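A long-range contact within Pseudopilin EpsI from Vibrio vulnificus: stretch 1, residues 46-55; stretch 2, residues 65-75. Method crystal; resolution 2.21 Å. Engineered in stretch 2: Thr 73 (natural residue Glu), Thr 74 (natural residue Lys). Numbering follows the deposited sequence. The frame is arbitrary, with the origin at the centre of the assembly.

Stretch 1 (46-55) GQTWYWKVAP
Stretch 2, residues 65-75: AFDVSVAATTQ

Neighbouring antiparallel strands alternate wide, hydrogen-bonded pairs with narrow, non-hydrogen-bonded ones, and pseudopilin EpsI provides a clear example. Strand 47-55 and strand 65-71 run at 161° to one another, with their axes approaching to 4.4 Å. The register pairs Tyr 50 with Ala 71 and proceeds stepwise to Pro 55 with Phe 66. All these residues have extended backbones, for example Tyr 50 at phi/psi -110/110 and Phe 66 at -145/156; Pro 55 stands at -56/146.

Three wide pairs carry the backbone hydrogen bonds, each reciprocated. Tyr 50 N donates to Ala 71 O at 2.9 Å, nearly straight at 171°, and Ala 71 N returns a bond to Tyr 50 O at 3.0 Å. Lys 52 N to Ser 69 O and Ser 69 N to Lys 52 O both measure 2.9 Å; Ala 54 N to Asp 67 O and Asp 67 N to Ala 54 O both measure 2.8 Å. CA atoms in these pairs lie 5.1 to 5.3 Å apart.

In the narrow pairs, alpha hydrogens point inward, mostly at these same carbonyls. The CA atoms of Trp 51 and Val 70 are 4.4 Å apart, those of Val 53 and Val 68 4.6 Å, and those of Pro 55 and Phe 66 4.1 Å. Trp 51 CA lies 3.2 Å from Ser 69 O, and Val 53 CA is equally close to Asp 67 O, so each of these oxygens receives an N-H and a CA-H contact. The exception is Pro 55 CA, which lies 3.5 Å from Ala 65 O.

Side chains of the narrow pairs share one face, where the packing is apolar. Val 70 (chi1 t) places CG1 3.7 Å from CB of Trp 49 (m) and CG2 4.0 Å from CB of Trp 51 (p). Val 53 and Val 68, both t, meet through their CG2 atoms at 4.3 Å, while Val 53 CG1 lies 4.3 Å from Phe 66 CD2. The ends of Trp 51 and Phe 66, both p, lead away from the opposing strand.

The other face carries Tyr 50, Lys 52, Ala 54, Asp 67, Ser 69 and Ala 71. Beyond strand 65-71, the chain folds across the Tyr 50 ring (chi1 m, chi2 -97°): C of Thr 73 and N of Thr 74, both engineered residues, lie over one face, and CG2 of Thr 74 (p) comes within 3.4 Å of Tyr 50 CD1.

Water supplements the pairing. One molecule donates to Thr 48 O and Ala 72 O, both at 2.7 Å, bridging carbonyls just beyond the Tyr 50-Ala 71 pair. Another links Lys 52 O, at 3.0 Å, with Ser 69 OG, at 2.8 Å.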

# COMPACT_ATOMS: atom_id res chain seq x y z
N GLY A 46 37.82 14.85 4.52
CA GLY A 46 39.10 15.15 5.16
C GLY A 46 39.03 15.38 6.65
O GLY A 46 40.03 15.51 7.32
N GLN A 47 37.82 15.37 7.18
CA GLN A 47 37.58 15.74 8.55
C GLN A 47 36.98 14.55 9.33
O GLN A 47 36.09 13.83 8.83
CB GLN A 47 36.59 16.92 8.53
CG GLN A 47 36.42 17.55 9.87
CD GLN A 47 35.65 18.81 9.84
OE1 GLN A 47 35.45 19.41 8.77
NE2 GLN A 47 35.22 19.26 11.03
N THR A 48 37.43 14.37 10.57
CA THR A 48 36.80 13.42 11.48
C THR A 48 35.59 14.03 12.13
O THR A 48 35.69 15.07 12.78
CB THR A 48 37.75 12.96 12.61
OG1 THR A 48 38.97 12.57 12.02
CG2 THR A 48 37.18 11.76 13.36
N TRP A 49 34.44 13.37 11.97
CA TRP A 49 33.20 13.75 12.60
C TRP A 49 32.77 12.78 13.70
O TRP A 49 32.89 11.58 13.55
CB TRP A 49 32.10 13.83 11.56
CG TRP A 49 32.40 14.74 10.44
CD1 TRP A 49 32.97 14.40 9.26
CD2 TRP A 49 32.13 16.13 10.36
NE1 TRP A 49 33.08 15.49 8.46
CE2 TRP A 49 32.59 16.58 9.12
CE3 TRP A 49 31.61 17.06 11.26
CZ2 TRP A 49 32.49 17.89 8.70
CZ3 TRP A 49 31.53 18.38 10.85
CH2 TRP A 49 31.94 18.78 9.58
N TYR A 50 32.21 13.30 14.78
CA TYR A 50 31.84 12.50 15.94
C TYR A 50 30.31 12.41 16.05
O TYR A 50 29.65 13.39 16.37
CB TYR A 50 32.44 13.07 17.21
CG TYR A 50 33.95 13.07 17.17
CD1 TYR A 50 34.68 12.06 17.77
CD2 TYR A 50 34.64 14.08 16.51
CE1 TYR A 50 36.08 12.05 17.70
CE2 TYR A 50 36.02 14.09 16.44
CZ TYR A 50 36.73 13.09 17.03
OH TYR A 50 38.09 13.12 16.95
N TRP A 51 29.78 11.21 15.79
CA TRP A 51 28.37 11.01 15.80
C TRP A 51 27.92 10.33 17.08
O TRP A 51 28.67 9.66 17.76
CB TRP A 51 27.89 10.26 14.55
CG TRP A 51 28.50 8.91 14.37
CD1 TRP A 51 29.58 8.61 13.60
CD2 TRP A 51 28.09 7.67 14.98
NE1 TRP A 51 29.87 7.28 13.68
CE2 TRP A 51 28.97 6.67 14.52
CE3 TRP A 51 27.06 7.31 15.87
CZ2 TRP A 51 28.86 5.31 14.91
CZ3 TRP A 51 26.96 5.96 16.28
CH2 TRP A 51 27.86 4.98 15.79
N LYS A 52 26.66 10.55 17.40
CA LYS A 52 26.03 9.94 18.55
C LYS A 52 24.60 9.61 18.15
O LYS A 52 23.89 10.46 17.60
CB LYS A 52 25.99 10.92 19.72
CG LYS A 52 27.13 10.83 20.64
CD LYS A 52 27.13 11.98 21.65
CE LYS A 52 28.58 12.36 22.01
NZ LYS A 52 28.65 13.58 22.86
N VAL A 53 24.19 8.38 18.44
CA VAL A 53 22.79 7.94 18.39
C VAL A 53 22.23 7.86 19.81
O VAL A 53 22.83 7.25 20.68
CB VAL A 53 22.72 6.57 17.71
CG1 VAL A 53 21.29 6.03 17.68
CG2 VAL A 53 23.32 6.68 16.30
N ALA A 54 21.09 8.52 20.04
CA ALA A 54 20.41 8.56 21.33
C ALA A 54 18.90 8.25 21.18
O ALA A 54 18.19 9.07 20.60
CB ALA A 54 20.56 9.95 21.96
N PRO A 55 18.41 7.13 21.75
CA PRO A 55 16.96 6.87 21.86
C PRO A 55 16.23 7.98 22.60
O PRO A 55 16.78 8.61 23.49
CB PRO A 55 16.87 5.56 22.64
CG PRO A 55 18.20 4.91 22.40
CD PRO A 55 19.19 6.00 22.30
N ALA A 65 11.74 6.53 18.74
CA ALA A 65 12.43 7.67 18.18
C ALA A 65 13.90 7.59 18.58
O ALA A 65 14.24 7.02 19.59
CB ALA A 65 11.80 8.98 18.66
N PHE A 66 14.75 8.14 17.74
CA PHE A 66 16.15 8.32 18.08
C PHE A 66 16.62 9.60 17.45
O PHE A 66 16.02 10.10 16.46
CB PHE A 66 17.03 7.14 17.64
CG PHE A 66 16.97 6.85 16.16
CD1 PHE A 66 15.91 6.10 15.63
CD2 PHE A 66 17.98 7.28 15.30
CE1 PHE A 66 15.85 5.83 14.28
CE2 PHE A 66 17.93 7.01 13.93
CZ PHE A 66 16.85 6.27 13.43
N ASP A 67 17.67 10.14 18.06
CA ASP A 67 18.38 11.30 17.56
C ASP A 67 19.74 10.84 17.11
O ASP A 67 20.38 10.02 17.76
CB ASP A 67 18.56 12.34 18.64
CG ASP A 67 17.32 13.16 18.88
OD1 ASP A 67 16.56 13.41 17.90
OD2 ASP A 67 17.12 13.60 20.03
N VAL A 68 20.15 11.35 15.96
CA VAL A 68 21.51 11.25 15.45
C VAL A 68 22.05 12.69 15.47
O VAL A 68 21.48 13.60 14.85
CB VAL A 68 21.55 10.70 14.02
CG1 VAL A 68 23.03 10.60 13.52
CG2 VAL A 68 20.85 9.32 13.92
N SER A 69 23.14 12.90 16.21
CA SER A 69 23.81 14.19 16.29
C SER A 69 25.26 14.02 15.86
O SER A 69 25.84 12.98 16.09
CB SER A 69 23.70 14.77 17.70
OG SER A 69 24.22 13.88 18.65
N VAL A 70 25.80 15.03 15.18
CA VAL A 70 27.16 15.04 14.63
C VAL A 70 27.84 16.36 15.04
O VAL A 70 27.27 17.46 14.94
CB VAL A 70 27.18 14.80 13.09
CG1 VAL A 70 28.63 14.77 12.52
CG2 VAL A 70 26.44 13.48 12.72
N ALA A 71 29.05 16.21 15.55
CA ALA A 71 29.84 17.27 16.15
C ALA A 71 31.29 17.18 15.65
O ALA A 71 31.74 16.12 15.15
CB ALA A 71 29.77 17.19 17.69
N ALA A 72 32.02 18.29 15.79
CA ALA A 72 33.41 18.41 15.37
C ALA A 72 34.45 17.84 16.39
O ALA A 72 35.61 17.58 16.05
CB ALA A 72 33.67 19.87 15.06
N THR A 73 34.01 17.62 17.63
CA THR A 73 34.82 16.92 18.64
C THR A 73 33.94 16.07 19.55
O THR A 73 32.73 16.14 19.46
CB THR A 73 35.60 17.88 19.59
OG1 THR A 73 34.69 18.40 20.57
CG2 THR A 73 36.29 19.03 18.83
N THR A 74 34.58 15.29 20.43
CA THR A 74 33.89 14.43 21.37
C THR A 74 33.12 15.20 22.44
O THR A 74 32.16 14.66 23.02
CB THR A 74 34.84 13.43 22.07
OG1 THR A 74 35.98 14.11 22.59
CG2 THR A 74 35.29 12.37 21.09
N GLN A 75 33.55 16.45 22.70
CA GLN A 75 32.94 17.31 23.72
C GLN A 75 31.98 18.36 23.12
O GLN A 75 31.16 18.93 23.84
CB GLN A 75 34.03 18.06 24.53
CG GLN A 75 35.17 17.21 25.12
CD GLN A 75 36.48 18.04 25.37
OE1 GLN A 75 37.11 18.57 24.42
NE2 GLN A 75 36.91 18.13 26.66
O HOH W 1 36.31 17.58 13.42
O HOH W 2 28.16 14.05 18.42
O HOH W 3 22.15 12.08 19.38
O HOH W 4 30.10 15.87 21.38